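Local structure of inositol-3-phosphate synthase (1VKO) at residues V126-D131 with N136-P141; A229-F234 with I290-H295; N99-T104 with R185-P190; F202-Q207 with A367-S372; S459-K464 with K470-V475. The protein is an NAD-binding enzyme of the inositol phosphate synthase family, built round a Rossmann-type domain and assembled from four chains. All blocks are in the same frame, centred on the assembly; numbering follows the deposited sequence.

Contact 4 is fully buried, beside the bound nicotinamide-adenine-dinucleotide; the other four are partly buried. Contacts 1 and 5 are beta-hairpin contacts, held by backbone hydrogen bonds and aromatic side chains, and both are backed by the second subunit. Contacts 2 and 3 instead join the ends or flanks of helices of the Rossmann-type domain, the first through a salt bridge, the second through two aromatic rings and a methionine methyl without polar bonds. Contact 4 sets a glutamine amide flat over a peptide group. Contact 2 lies within the chain loop closed by contact 4, and it touches contact 5, where His295 NE2 packs 4.0 Å from Ser459 CB.

Contact 1. Residues V126-D131 with N136-P141; sequences VHLGYD and NQIFVP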
# COMPACT_ATOMS: atom_id res chain seq x y z
N VAL A 126 31.81 -6.74 4.97
CA VAL A 126 32.19 -7.74 3.99
C VAL A 126 32.46 -9.06 4.72
O VAL A 126 32.98 -9.06 5.82
CB VAL A 126 33.43 -7.26 3.18
CG1 VAL A 126 33.69 -8.12 1.99
CG2 VAL A 126 33.23 -5.80 2.74
N HIS A 127 32.11 -10.17 4.09
CA HIS A 127 32.26 -11.47 4.70
C HIS A 127 33.57 -12.10 4.21
O HIS A 127 33.69 -12.45 3.04
CB HIS A 127 31.06 -12.31 4.30
CG HIS A 127 30.89 -13.56 5.10
ND1 HIS A 127 30.23 -14.67 4.61
CD2 HIS A 127 31.30 -13.89 6.35
CE1 HIS A 127 30.24 -15.63 5.53
NE2 HIS A 127 30.89 -15.18 6.59
N LEU A 128 34.56 -12.22 5.12
CA LEU A 128 35.83 -12.94 4.87
C LEU A 128 35.78 -14.43 5.19
O LEU A 128 36.65 -15.19 4.73
CB LEU A 128 36.98 -12.33 5.66
CG LEU A 128 37.37 -10.86 5.65
CD1 LEU A 128 36.97 -10.15 4.35
CD2 LEU A 128 36.70 -10.22 6.82
N GLY A 129 34.79 -14.85 6.00
CA GLY A 129 34.66 -16.24 6.42
C GLY A 129 34.25 -16.45 7.88
O GLY A 129 33.73 -15.54 8.53
N TYR A 130 34.51 -17.67 8.37
CA TYR A 130 34.19 -18.14 9.72
C TYR A 130 35.44 -18.48 10.55
O TYR A 130 36.37 -19.15 10.07
CB TYR A 130 33.32 -19.39 9.60
CG TYR A 130 32.83 -19.91 10.94
CD1 TYR A 130 31.67 -19.41 11.51
CD2 TYR A 130 33.51 -20.92 11.61
CE1 TYR A 130 31.22 -19.86 12.72
CE2 TYR A 130 33.06 -21.39 12.83
CZ TYR A 130 31.91 -20.85 13.38
OH TYR A 130 31.43 -21.31 14.60
N ASP A 131 35.44 -18.02 11.80
CA ASP A 131 36.51 -18.22 12.79
C ASP A 131 36.11 -19.19 13.89
O ASP A 131 35.26 -18.89 14.71
CB ASP A 131 36.87 -16.89 13.44
CG ASP A 131 37.93 -17.02 14.53
OD1 ASP A 131 38.89 -17.83 14.40
OD2 ASP A 131 37.91 -16.33 15.56
N ASN A 136 32.33 -17.78 15.07
CA ASN A 136 31.79 -16.54 14.54
C ASN A 136 32.06 -16.36 13.05
O ASN A 136 33.16 -16.65 12.57
CB ASN A 136 32.48 -15.39 15.25
CG ASN A 136 31.53 -14.45 15.88
OD1 ASN A 136 30.93 -14.77 16.91
ND2 ASN A 136 31.39 -13.27 15.30
N GLN A 137 31.03 -15.90 12.34
CA GLN A 137 31.19 -15.29 11.01
C GLN A 137 31.96 -13.96 11.12
O GLN A 137 31.69 -13.13 12.00
CB GLN A 137 29.82 -15.07 10.37
CG GLN A 137 28.98 -16.33 10.09
CD GLN A 137 29.49 -17.13 8.92
OE1 GLN A 137 30.70 -17.21 8.69
NE2 GLN A 137 28.57 -17.72 8.16
N ILE A 138 32.96 -13.79 10.26
CA ILE A 138 33.83 -12.62 10.27
C ILE A 138 33.38 -11.61 9.23
O ILE A 138 33.49 -11.85 8.03
CB ILE A 138 35.34 -13.02 10.03
CG1 ILE A 138 35.86 -13.93 11.15
CG2 ILE A 138 36.20 -11.78 9.88
CD1 ILE A 138 35.93 -13.26 12.56
N PHE A 139 32.91 -10.47 9.72
CA PHE A 139 32.48 -9.39 8.85
C PHE A 139 33.31 -8.15 9.15
O PHE A 139 33.38 -7.70 10.29
CB PHE A 139 31.00 -9.13 9.09
CG PHE A 139 30.08 -10.10 8.37
CD1 PHE A 139 29.63 -9.82 7.07
CD2 PHE A 139 29.66 -11.27 9.00
CE1 PHE A 139 28.78 -10.71 6.41
CE2 PHE A 139 28.80 -12.16 8.33
CZ PHE A 139 28.38 -11.88 7.04
N VAL A 140 33.97 -7.61 8.14
CA VAL A 140 34.74 -6.40 8.37
C VAL A 140 34.18 -5.24 7.56
O VAL A 140 33.57 -5.46 6.50
CB VAL A 140 36.24 -6.56 8.04
CG1 VAL A 140 36.89 -7.60 8.97
CG2 VAL A 140 36.44 -6.86 6.55
N PRO A 141 34.37 -4.03 8.08
CA PRO A 141 34.01 -2.84 7.33
C PRO A 141 34.73 -2.87 5.98
O PRO A 141 35.92 -3.20 5.90
CB PRO A 141 34.53 -1.70 8.22
CG PRO A 141 34.53 -2.28 9.62
CD PRO A 141 34.92 -3.71 9.42
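Val126 and Val140 form a hydrogen-bonded antiparallel pair, with Val126 N 2.7 Å from Val140 O, and from there strands 126-131 and 136-141 run as a hairpin with their directions 152° apart. Midway, Leu128 N bonds to Ile138 O while Ile138 N bonds to Gly129 O, so that two residues face one in a beta bulge. Beyond it, Asp131 N meets Asn136 O at 2.8 Å. The His127 ring lies on the Phe139 ring in an offset stack, planes 9° apart and centroids 4.4 Å apart. In its own ring plane, His127 NE2 gives a hydrogen bond of 2.9 Å to Gln137 OE1, yet it approaches from above the amide plane. A bend at chi2 (-74°) carries the Gln137 amide back to the histidine, and its NE2 continues to Gln522. On the face bearing Val140 and Ile138, Leu128 CD2 presses between both Val140 methyls, 3.4 Å from CG1 and from CG2, which is tight. Around the hairpin, Tyr130 meets Phe525 edge-to-face, while strand 38-53 of the second subunit supplies Asn48 to Leu128 O, His52 to Asp131 OD2 (also bound by Thr134) and Phe50 to Ile138.

Contact 2. Residues A229-F234 with I290-H295; sequences ADIRKF and ILEGAH
Arg232, on helix 220-238, and Glu292, just past the end of helix 281-291, bring the two backbones to 7.0 Å between their CA atoms. Glu292 carries the whole contact. Its CB rests against the Ile231 side chain, 3.7 Å from CG2, the branch that stands anti to the backbone N. Beyond CB the glutamate bends at chi2 (-61°), which turns the carboxylate along the flank of Arg232. There OE1 lies over the aliphatic part of the arginine, 3.0 Å from Arg232 CG, and OE2 forms a salt bridge with Arg232 NE at 3.0 Å. The N-H of that pair points poorly at the oxygen (128°), so the hydrogen bond is weak and the attraction is probably mainly electrostatic. The guanidinium and carboxylate planes stand 77° apart, and the two groups therefore do not lie side by side in one plane. Glu292 OE2 is also held by Arg228 NE, one helical turn earlier, and two positive groups sharing one oxygen would probably keep this carboxylate ionised. Arg232 in turn makes a long, weak ion pair with Glu225. Behind Glu292 the helix is closed by a Schellman motif, with Gly293 at positive phi and its N 2.8 Å from Ile290 O. The chain then enters strand 295-298, where His295 bonds through its backbone to Val243 and Val245: the helix-to-strand passage of a Rossmann-type parallel sheet, packed against a neighbouring helix.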
# COMPACT_ATOMS: atom_id res chain seq x y z
N ALA A 229 40.64 26.40 -16.58
CA ALA A 229 41.30 27.38 -15.71
C ALA A 229 40.86 27.17 -14.28
O ALA A 229 41.67 27.23 -13.35
CB ALA A 229 40.98 28.81 -16.18
N ASP A 230 39.57 26.84 -14.12
CA ASP A 230 38.93 26.63 -12.80
C ASP A 230 39.49 25.42 -12.10
O ASP A 230 39.69 25.43 -10.88
CB ASP A 230 37.41 26.53 -12.93
CG ASP A 230 36.73 27.90 -13.11
OD1 ASP A 230 37.32 28.97 -12.75
OD2 ASP A 230 35.57 28.01 -13.57
N ILE A 231 39.78 24.39 -12.87
CA ILE A 231 40.26 23.12 -12.33
C ILE A 231 41.71 23.22 -11.87
O ILE A 231 42.02 22.78 -10.76
CB ILE A 231 40.10 22.01 -13.38
CG1 ILE A 231 38.61 21.71 -13.59
CG2 ILE A 231 40.89 20.76 -12.97
CD1 ILE A 231 38.33 20.87 -14.77
N ARG A 232 42.57 23.79 -12.72
CA ARG A 232 43.99 23.89 -12.41
C ARG A 232 44.23 24.68 -11.14
O ARG A 232 45.09 24.32 -10.35
CB ARG A 232 44.75 24.60 -13.52
CG ARG A 232 44.81 23.90 -14.83
CD ARG A 232 45.83 24.52 -15.76
NE ARG A 232 45.28 24.78 -17.10
CZ ARG A 232 44.79 25.95 -17.51
NH1 ARG A 232 44.76 27.01 -16.72
NH2 ARG A 232 44.34 26.05 -18.75
N LYS A 233 43.47 25.75 -10.97
CA LYS A 233 43.65 26.63 -9.81
C LYS A 233 43.18 25.94 -8.53
O LYS A 233 43.75 26.13 -7.48
CB LYS A 233 42.91 27.95 -10.03
CG LYS A 233 42.69 28.78 -8.76
CD LYS A 233 41.97 30.06 -9.09
CE LYS A 233 41.21 30.58 -7.89
NZ LYS A 233 40.40 31.75 -8.30
N PHE A 234 42.13 25.13 -8.65
CA PHE A 234 41.63 24.37 -7.53
C PHE A 234 42.72 23.37 -7.14
O PHE A 234 43.04 23.23 -5.96
CB PHE A 234 40.32 23.66 -7.96
CG PHE A 234 39.68 22.83 -6.89
CD1 PHE A 234 39.15 23.41 -5.75
CD2 PHE A 234 39.60 21.45 -7.03
CE1 PHE A 234 38.55 22.62 -4.76
CE2 PHE A 234 39.00 20.66 -6.07
CZ PHE A 234 38.47 21.24 -4.93
N ILE A 290 38.94 15.97 -18.35
CA ILE A 290 39.88 15.04 -18.94
C ILE A 290 41.15 15.77 -19.33
O ILE A 290 42.23 15.35 -18.92
CB ILE A 290 39.28 14.33 -20.16
CG1 ILE A 290 38.13 13.43 -19.72
CG2 ILE A 290 40.35 13.52 -20.87
CD1 ILE A 290 37.14 13.14 -20.86
N LEU A 291 41.02 16.86 -20.07
CA LEU A 291 42.19 17.63 -20.50
C LEU A 291 43.09 18.09 -19.36
O LEU A 291 44.28 18.23 -19.54
CB LEU A 291 41.81 18.80 -21.44
CG LEU A 291 41.17 18.28 -22.73
CD1 LEU A 291 40.53 19.39 -23.42
CD2 LEU A 291 42.19 17.66 -23.63
N GLU A 292 42.50 18.26 -18.18
CA GLU A 292 43.25 18.60 -16.95
C GLU A 292 43.61 17.41 -16.05
O GLU A 292 44.03 17.61 -14.90
CB GLU A 292 42.45 19.60 -16.13
CG GLU A 292 42.28 20.94 -16.82
CD GLU A 292 43.61 21.61 -17.09
OE1 GLU A 292 44.58 21.29 -16.35
OE2 GLU A 292 43.69 22.44 -18.03
N GLY A 293 43.43 16.19 -16.53
CA GLY A 293 43.79 15.03 -15.72
C GLY A 293 42.89 14.72 -14.53
O GLY A 293 43.21 13.84 -13.71
N ALA A 294 41.76 15.44 -14.43
CA ALA A 294 40.66 15.12 -13.49
C ALA A 294 39.73 14.04 -14.05
O ALA A 294 39.51 13.96 -15.25
CB ALA A 294 39.85 16.37 -13.16
N HIS A 295 39.19 13.21 -13.17
CA HIS A 295 38.27 12.16 -13.59
C HIS A 295 36.88 12.77 -13.60
O HIS A 295 36.62 13.78 -12.94
CB HIS A 295 38.32 10.95 -12.64
CG HIS A 295 39.71 10.51 -12.29
ND1 HIS A 295 40.51 9.81 -13.16
CD2 HIS A 295 40.43 10.66 -11.15
CE1 HIS A 295 41.68 9.58 -12.59
NE2 HIS A 295 41.65 10.06 -11.37

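Contact 3. Residues N99-T104 with R185-P190; sequences NQYAMT and RPFMEP
Tyr101 and Met103, on the two sides of the Schellman motif that closes helix 87-100, receive the ring of Phe187 from near the C-terminal end of helix 178-188. Ala102, between them, has the positive phi of that motif. The Phe187 ring comes from the opposite direction over one face of Tyr101, near its rim: CZ stands 3.6 Å above the tyrosine plane, and Phe187 CE2 is 3.2 Å from Tyr101 CE1. The planes make 45° with each other, so the pair is oblique, with centroids 4.6 Å apart. In the Rossmann-type domain, helix 87-100 follows strand 77-82 and helix 178-188 comes after strand 154-159, the adjacent strand of the parallel sheet. Met103, extended beyond CG (chi2 -164°), reaches across to set its CE methyl 3.6 Å from Phe187 CE1; its side chain also packs on Leu180 and Leu184. Phe97, one turn back on helix 87-100, meets the Phe187 ring as well.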
# COMPACT_ATOMS: atom_id res chain seq x y z
N ASN A 99 29.61 15.92 9.82
CA ASN A 99 30.40 14.78 10.38
C ASN A 99 31.78 15.15 10.95
O ASN A 99 32.22 14.54 11.92
CB ASN A 99 30.53 13.64 9.38
CG ASN A 99 29.27 12.84 9.26
OD1 ASN A 99 29.14 11.77 9.88
ND2 ASN A 99 28.33 13.34 8.46
N GLN A 100 32.45 16.12 10.36
CA GLN A 100 33.74 16.60 10.88
C GLN A 100 33.61 17.12 12.31
O GLN A 100 34.42 16.79 13.17
CB GLN A 100 34.28 17.71 10.00
CG GLN A 100 34.99 17.26 8.73
CD GLN A 100 35.26 18.40 7.78
OE1 GLN A 100 34.58 19.42 7.82
NE2 GLN A 100 36.23 18.22 6.87
N TYR A 101 32.55 17.89 12.56
CA TYR A 101 32.31 18.46 13.88
C TYR A 101 31.35 17.68 14.76
O TYR A 101 31.00 18.14 15.85
CB TYR A 101 31.80 19.88 13.72
CG TYR A 101 32.85 20.76 13.11
CD1 TYR A 101 32.94 20.90 11.73
CD2 TYR A 101 33.78 21.42 13.90
CE1 TYR A 101 33.93 21.69 11.15
CE2 TYR A 101 34.78 22.23 13.33
CZ TYR A 101 34.84 22.35 11.96
OH TYR A 101 35.79 23.13 11.39
N ALA A 102 30.92 16.51 14.29
CA ALA A 102 30.01 15.67 15.06
C ALA A 102 28.77 16.42 15.54
O ALA A 102 28.38 16.34 16.72
CB ALA A 102 30.75 15.04 16.22
N MET A 103 28.12 17.13 14.62
CA MET A 103 26.95 17.93 14.97
C MET A 103 25.74 17.09 15.35
O MET A 103 25.50 16.02 14.77
CB MET A 103 26.60 18.94 13.88
CG MET A 103 27.82 19.65 13.26
SD MET A 103 27.40 21.14 12.33
CE MET A 103 28.97 21.91 12.04
N THR A 104 25.01 17.56 16.36
CA THR A 104 23.78 16.93 16.77
C THR A 104 22.65 17.92 16.61
O THR A 104 22.88 19.11 16.48
CB THR A 104 23.85 16.45 18.24
OG1 THR A 104 24.54 17.42 19.03
CG2 THR A 104 24.72 15.21 18.40
N ARG A 185 25.70 27.03 9.36
CA ARG A 185 25.75 28.36 8.76
C ARG A 185 27.19 28.99 8.58
O ARG A 185 27.53 29.41 7.48
CB ARG A 185 24.79 29.32 9.50
CG ARG A 185 25.05 30.79 9.23
CD ARG A 185 23.85 31.69 9.53
NE ARG A 185 23.82 32.86 8.62
CZ ARG A 185 22.93 33.84 8.67
NH1 ARG A 185 21.97 33.82 9.57
NH2 ARG A 185 23.00 34.86 7.81
N PRO A 186 28.02 29.06 9.63
CA PRO A 186 29.35 29.68 9.47
C PRO A 186 30.31 28.88 8.56
O PRO A 186 31.39 29.36 8.23
CB PRO A 186 29.87 29.74 10.90
CG PRO A 186 29.20 28.65 11.59
CD PRO A 186 27.80 28.58 11.01
N PHE A 187 29.90 27.68 8.15
CA PHE A 187 30.74 26.88 7.26
C PHE A 187 30.26 26.98 5.80
O PHE A 187 31.06 27.06 4.87
CB PHE A 187 30.77 25.42 7.71
CG PHE A 187 31.23 25.21 9.13
CD1 PHE A 187 30.31 25.19 10.17
CD2 PHE A 187 32.58 24.99 9.42
CE1 PHE A 187 30.71 24.97 11.49
CE2 PHE A 187 32.99 24.77 10.72
CZ PHE A 187 32.05 24.76 11.76
N MET A 188 28.94 27.00 5.64
CA MET A 188 28.32 26.91 4.33
C MET A 188 28.11 28.27 3.75
O MET A 188 28.23 28.44 2.54
CB MET A 188 26.95 26.26 4.45
CG MET A 188 27.01 24.89 4.94
SD MET A 188 27.64 23.76 3.69
CE MET A 188 26.11 23.39 2.79
N GLU A 189 27.78 29.23 4.62
CA GLU A 189 27.46 30.58 4.15
C GLU A 189 28.57 31.24 3.30
O GLU A 189 28.27 31.83 2.27
CB GLU A 189 26.97 31.50 5.29
CG GLU A 189 26.41 32.84 4.82
CD GLU A 189 25.78 33.69 5.91
OE1 GLU A 189 26.28 33.69 7.07
OE2 GLU A 189 24.78 34.37 5.59
N PRO A 190 29.84 31.17 3.73
CA PRO A 190 30.94 31.71 2.91
C PRO A 190 31.06 31.08 1.53
O PRO A 190 31.73 31.64 0.68
CB PRO A 190 32.19 31.36 3.73
CG PRO A 190 31.70 31.30 5.11
CD PRO A 190 30.35 30.65 5.01

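Contact 4. Residues F202-Q207 with A367-S372; sequences FIASNQ and ARQFRS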
# COMPACT_ATOMS: atom_id res chain seq x y z
N PHE A 202 19.55 23.08 -23.32
CA PHE A 202 19.85 21.72 -22.82
C PHE A 202 19.13 21.32 -21.53
O PHE A 202 19.23 20.16 -21.13
CB PHE A 202 21.37 21.44 -22.72
CG PHE A 202 22.06 21.25 -24.07
CD1 PHE A 202 22.48 22.34 -24.81
CD2 PHE A 202 22.28 19.98 -24.60
CE1 PHE A 202 23.07 22.19 -26.08
CE2 PHE A 202 22.89 19.83 -25.85
CZ PHE A 202 23.29 20.93 -26.57
N ILE A 203 18.39 22.22 -20.86
CA ILE A 203 17.59 21.82 -19.66
C ILE A 203 16.15 22.32 -19.72
O ILE A 203 15.78 22.96 -20.72
CB ILE A 203 18.25 22.28 -18.33
CG1 ILE A 203 18.14 23.78 -18.15
CG2 ILE A 203 19.72 21.88 -18.26
CD1 ILE A 203 19.16 24.34 -17.18
N ALA A 204 15.33 22.04 -18.68
CA ALA A 204 13.93 22.53 -18.62
C ALA A 204 13.87 24.06 -18.68
O ALA A 204 14.43 24.76 -17.82
CB ALA A 204 13.24 22.05 -17.37
N SER A 205 13.19 24.58 -19.69
CA SER A 205 13.05 26.04 -19.85
C SER A 205 12.61 26.78 -18.55
O SER A 205 12.77 28.01 -18.42
CB SER A 205 12.17 26.39 -21.08
OG SER A 205 10.79 26.34 -20.79
N ASN A 206 12.12 26.02 -17.57
CA ASN A 206 11.68 26.61 -16.30
C ASN A 206 12.82 27.06 -15.33
O ASN A 206 12.56 27.62 -14.25
CB ASN A 206 10.49 25.82 -15.63
CG ASN A 206 10.87 24.39 -15.18
OD1 ASN A 206 11.91 24.19 -14.53
ND2 ASN A 206 9.99 23.40 -15.50
N GLN A 207 14.06 26.88 -15.79
CA GLN A 207 15.25 27.19 -15.00
C GLN A 207 15.86 28.56 -15.28
O GLN A 207 16.90 28.88 -14.72
CB GLN A 207 16.34 26.10 -15.20
CG GLN A 207 15.88 24.66 -14.91
CD GLN A 207 15.68 24.41 -13.43
OE1 GLN A 207 16.55 24.78 -12.59
NE2 GLN A 207 14.55 23.80 -13.08
N ALA A 367 9.56 17.53 -21.11
CA ALA A 367 9.52 16.21 -21.76
C ALA A 367 10.90 15.61 -22.11
O ALA A 367 11.17 14.46 -21.75
CB ALA A 367 8.54 16.19 -22.98
N ARG A 368 11.75 16.38 -22.78
CA ARG A 368 13.12 15.96 -23.18
C ARG A 368 14.05 15.57 -22.01
O ARG A 368 14.96 14.74 -22.17
CB ARG A 368 13.79 17.03 -24.06
N GLN A 369 13.79 16.19 -20.85
CA GLN A 369 14.51 15.90 -19.59
C GLN A 369 13.96 14.62 -18.93
O GLN A 369 14.75 13.74 -18.53
CB GLN A 369 14.41 17.09 -18.62
CG GLN A 369 15.41 18.26 -18.89
CD GLN A 369 14.95 19.20 -19.98
OE1 GLN A 369 13.83 19.73 -19.93
NE2 GLN A 369 15.82 19.44 -20.96
N PHE A 370 12.63 14.52 -18.85
CA PHE A 370 11.96 13.26 -18.45
C PHE A 370 12.36 12.05 -19.31
O PHE A 370 12.52 10.96 -18.76
CB PHE A 370 10.43 13.39 -18.41
CG PHE A 370 9.73 12.06 -18.29
CD1 PHE A 370 9.65 11.41 -17.05
CD2 PHE A 370 9.18 11.44 -19.42
CE1 PHE A 370 9.01 10.17 -16.93
CE2 PHE A 370 8.54 10.18 -19.31
CZ PHE A 370 8.45 9.55 -18.06
N ARG A 371 12.52 12.22 -20.63
CA ARG A 371 13.12 11.13 -21.44
C ARG A 371 14.49 10.66 -20.91
O ARG A 371 14.65 9.45 -20.68
CB ARG A 371 13.22 11.46 -22.94
CG ARG A 371 12.21 10.73 -23.85
CD ARG A 371 12.67 9.34 -24.39
NE ARG A 371 11.86 8.24 -23.85
CZ ARG A 371 11.99 6.94 -24.16
NH1 ARG A 371 12.91 6.52 -25.03
NH2 ARG A 371 11.19 6.04 -23.59
N SER A 372 15.46 11.59 -20.73
CA SER A 372 16.77 11.24 -20.17
C SER A 372 16.56 10.20 -19.04
O SER A 372 17.11 9.09 -19.08
CB SER A 372 17.49 12.47 -19.57
OG SER A 372 18.01 13.38 -20.54
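Gln369, on helix 367-378, lays its side-chain amide flat against the Ile203-Ala204 peptide, a buried contact of polar groups between that helix and the loop leading to helix 220-238. The two planar groups are nearly parallel, about 10° apart. Gln369 CD sits 3.1 Å over Ala204 N, NE2 lies 3.2 Å from Ile203 C, and OE1 reaches the alanine side of the peptide, 3.5 Å from Ala204 CB. A bend at chi2 (82°) turns the amide broadside to the loop. Gln369 OE1 is 3.0 Å from Ala204 N, but the N-H points elsewhere: it bonds to Asn363 OD1, on the short helix 359-363. The next turn of the loop is held by residues just before helix 367-378, Ser205 N by Glu366 OE1 and Asn206 ND2 by Lys362 O. The CB of Ile203 points away from the helix, and its side chain comes to about 4 Å from the bound nicotinamide-adenine-dinucleotide. Helix 367-378 also carries Lys373 and Lys377 of the pyrophosphate pocket. With Ala204 N already paired, Gln369 probably supports the loop by flat, close packing of one amide on the other, so that the contact backs the peptide behind a cofactor-lining residue.

Contact 5. Residues S459-K464 with K470-V475; sequences SRVSYK and KPFHSV
Lys470 pairs with Tyr463 in a short beta hairpin, strands 461-464 and 469-470, at the edge of an antiparallel sheet. The two residues exchange backbone bonds: Tyr463 N lies 2.8 Å from Lys470 O, and Lys470 N 2.9 Å from Tyr463 O. The tyrosine side chain is turned toward the partner strand, CG standing between its backbone N and carbonyl carbon (chi1 71°), which brings CD1 to 3.1 Å from Lys470 O. The carbonyl O of Pro471 takes a hydrogen bond from a water, 2.6 Å away, that also bonds to Tyr463 OH; that hydroxyl has a further partner in Gln528 N of the second subunit. Phe472 is tied to Val461 by a second water, which donates a hydrogen bond to Val461 O and accepts one from Phe472 N, taking the place of a direct backbone bond. The Phe472 ring leans on Val461, CZ 3.4 Å from CG1, and meets the Tyr463 ring obliquely, planes 34° apart, while Phe526 of the second subunit meets it edge-to-face. His473 turns from the sheet toward Glu314 of helix 307-316, and its ND1 accepts a nearly straight bond (174°) from Val475 N at 3.0 Å, in the plane of the imidazole.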
# COMPACT_ATOMS: atom_id res chain seq x y z
N SER A 459 42.23 4.87 -8.90
CA SER A 459 43.35 5.64 -9.41
C SER A 459 44.65 5.12 -8.79
O SER A 459 45.72 5.46 -9.27
CB SER A 459 43.17 7.14 -9.17
OG SER A 459 43.74 7.56 -7.95
N ARG A 460 44.52 4.29 -7.74
CA ARG A 460 45.65 3.68 -7.01
C ARG A 460 45.92 2.22 -7.34
O ARG A 460 46.84 1.61 -6.79
CB ARG A 460 45.46 3.82 -5.49
CG ARG A 460 45.90 5.17 -4.96
CD ARG A 460 45.87 5.31 -3.43
NE ARG A 460 44.50 5.43 -2.92
CZ ARG A 460 43.88 4.58 -2.10
NH1 ARG A 460 44.48 3.50 -1.61
NH2 ARG A 460 42.63 4.84 -1.74
N VAL A 461 45.13 1.64 -8.21
CA VAL A 461 45.30 0.23 -8.54
C VAL A 461 45.93 0.09 -9.93
O VAL A 461 45.56 0.80 -10.86
CB VAL A 461 43.95 -0.55 -8.47
CG1 VAL A 461 44.14 -2.02 -8.82
CG2 VAL A 461 43.30 -0.40 -7.09
N SER A 462 46.88 -0.84 -10.06
CA SER A 462 47.38 -1.26 -11.37
C SER A 462 47.60 -2.77 -11.41
O SER A 462 47.63 -3.42 -10.38
CB SER A 462 48.67 -0.51 -11.71
OG SER A 462 49.67 -0.77 -10.73
N TYR A 463 47.76 -3.34 -12.60
CA TYR A 463 47.93 -4.79 -12.74
C TYR A 463 48.88 -5.10 -13.90
O TYR A 463 49.09 -4.28 -14.78
CB TYR A 463 46.56 -5.47 -12.94
CG TYR A 463 45.95 -5.19 -14.29
CD1 TYR A 463 45.45 -3.93 -14.61
CD2 TYR A 463 45.92 -6.17 -15.27
CE1 TYR A 463 44.93 -3.66 -15.85
CE2 TYR A 463 45.38 -5.91 -16.53
CZ TYR A 463 44.89 -4.65 -16.81
OH TYR A 463 44.35 -4.37 -18.07
N LYS A 464 49.47 -6.29 -13.92
CA LYS A 464 50.42 -6.59 -14.97
C LYS A 464 49.74 -6.91 -16.29
O LYS A 464 49.01 -7.90 -16.40
CB LYS A 464 51.36 -7.74 -14.58
CG LYS A 464 52.77 -7.29 -14.23
CD LYS A 464 53.75 -8.45 -14.28
CE LYS A 464 55.17 -7.94 -14.43
NZ LYS A 464 56.20 -8.94 -14.03
N LYS A 470 49.66 -1.60 -15.62
CA LYS A 470 48.65 -0.76 -16.26
C LYS A 470 47.47 -0.51 -15.31
O LYS A 470 47.19 -1.36 -14.46
CB LYS A 470 48.18 -1.40 -17.58
CG LYS A 470 49.20 -1.22 -18.75
CD LYS A 470 48.73 -1.85 -20.09
CE LYS A 470 47.31 -1.39 -20.53
NZ LYS A 470 46.63 -2.29 -21.54
N PRO A 471 46.82 0.66 -15.42
CA PRO A 471 45.53 0.90 -14.74
C PRO A 471 44.36 0.17 -15.41
O PRO A 471 44.43 -0.19 -16.59
CB PRO A 471 45.33 2.40 -14.91
CG PRO A 471 46.01 2.71 -16.21
CD PRO A 471 47.26 1.85 -16.17
N PHE A 472 43.28 -0.03 -14.67
CA PHE A 472 42.02 -0.51 -15.27
C PHE A 472 41.56 0.33 -16.49
O PHE A 472 42.03 1.46 -16.68
CB PHE A 472 40.95 -0.51 -14.19
CG PHE A 472 41.25 -1.43 -13.01
CD1 PHE A 472 41.99 -2.60 -13.19
CD2 PHE A 472 40.73 -1.15 -11.74
CE1 PHE A 472 42.24 -3.48 -12.12
CE2 PHE A 472 40.97 -2.01 -10.66
CZ PHE A 472 41.74 -3.18 -10.85
N HIS A 473 40.65 -0.20 -17.31
CA HIS A 473 39.99 0.58 -18.37
C HIS A 473 39.46 1.93 -17.85
O HIS A 473 39.02 2.01 -16.72
CB HIS A 473 38.85 -0.22 -19.00
CG HIS A 473 38.40 0.32 -20.33
ND1 HIS A 473 37.68 1.49 -20.45
CD2 HIS A 473 38.57 -0.13 -21.59
CE1 HIS A 473 37.43 1.73 -21.72
NE2 HIS A 473 37.96 0.76 -22.44
N SER A 474 39.52 2.99 -18.68
CA SER A 474 39.00 4.33 -18.32
C SER A 474 37.55 4.35 -17.87
O SER A 474 37.18 5.14 -17.00
CB SER A 474 39.13 5.32 -19.48
OG SER A 474 40.47 5.41 -19.94
N VAL A 475 36.71 3.53 -18.50
CA VAL A 475 35.27 3.54 -18.22
C VAL A 475 35.08 2.64 -17.04
O VAL A 475 34.99 1.41 -17.22
CB VAL A 475 34.40 2.95 -19.37
CG1 VAL A 475 32.91 2.99 -18.97
CG2 VAL A 475 34.59 3.71 -20.65
O HOH W 1 43.32 1.15 -12.08
O HOH W 2 43.77 -1.89 -18.51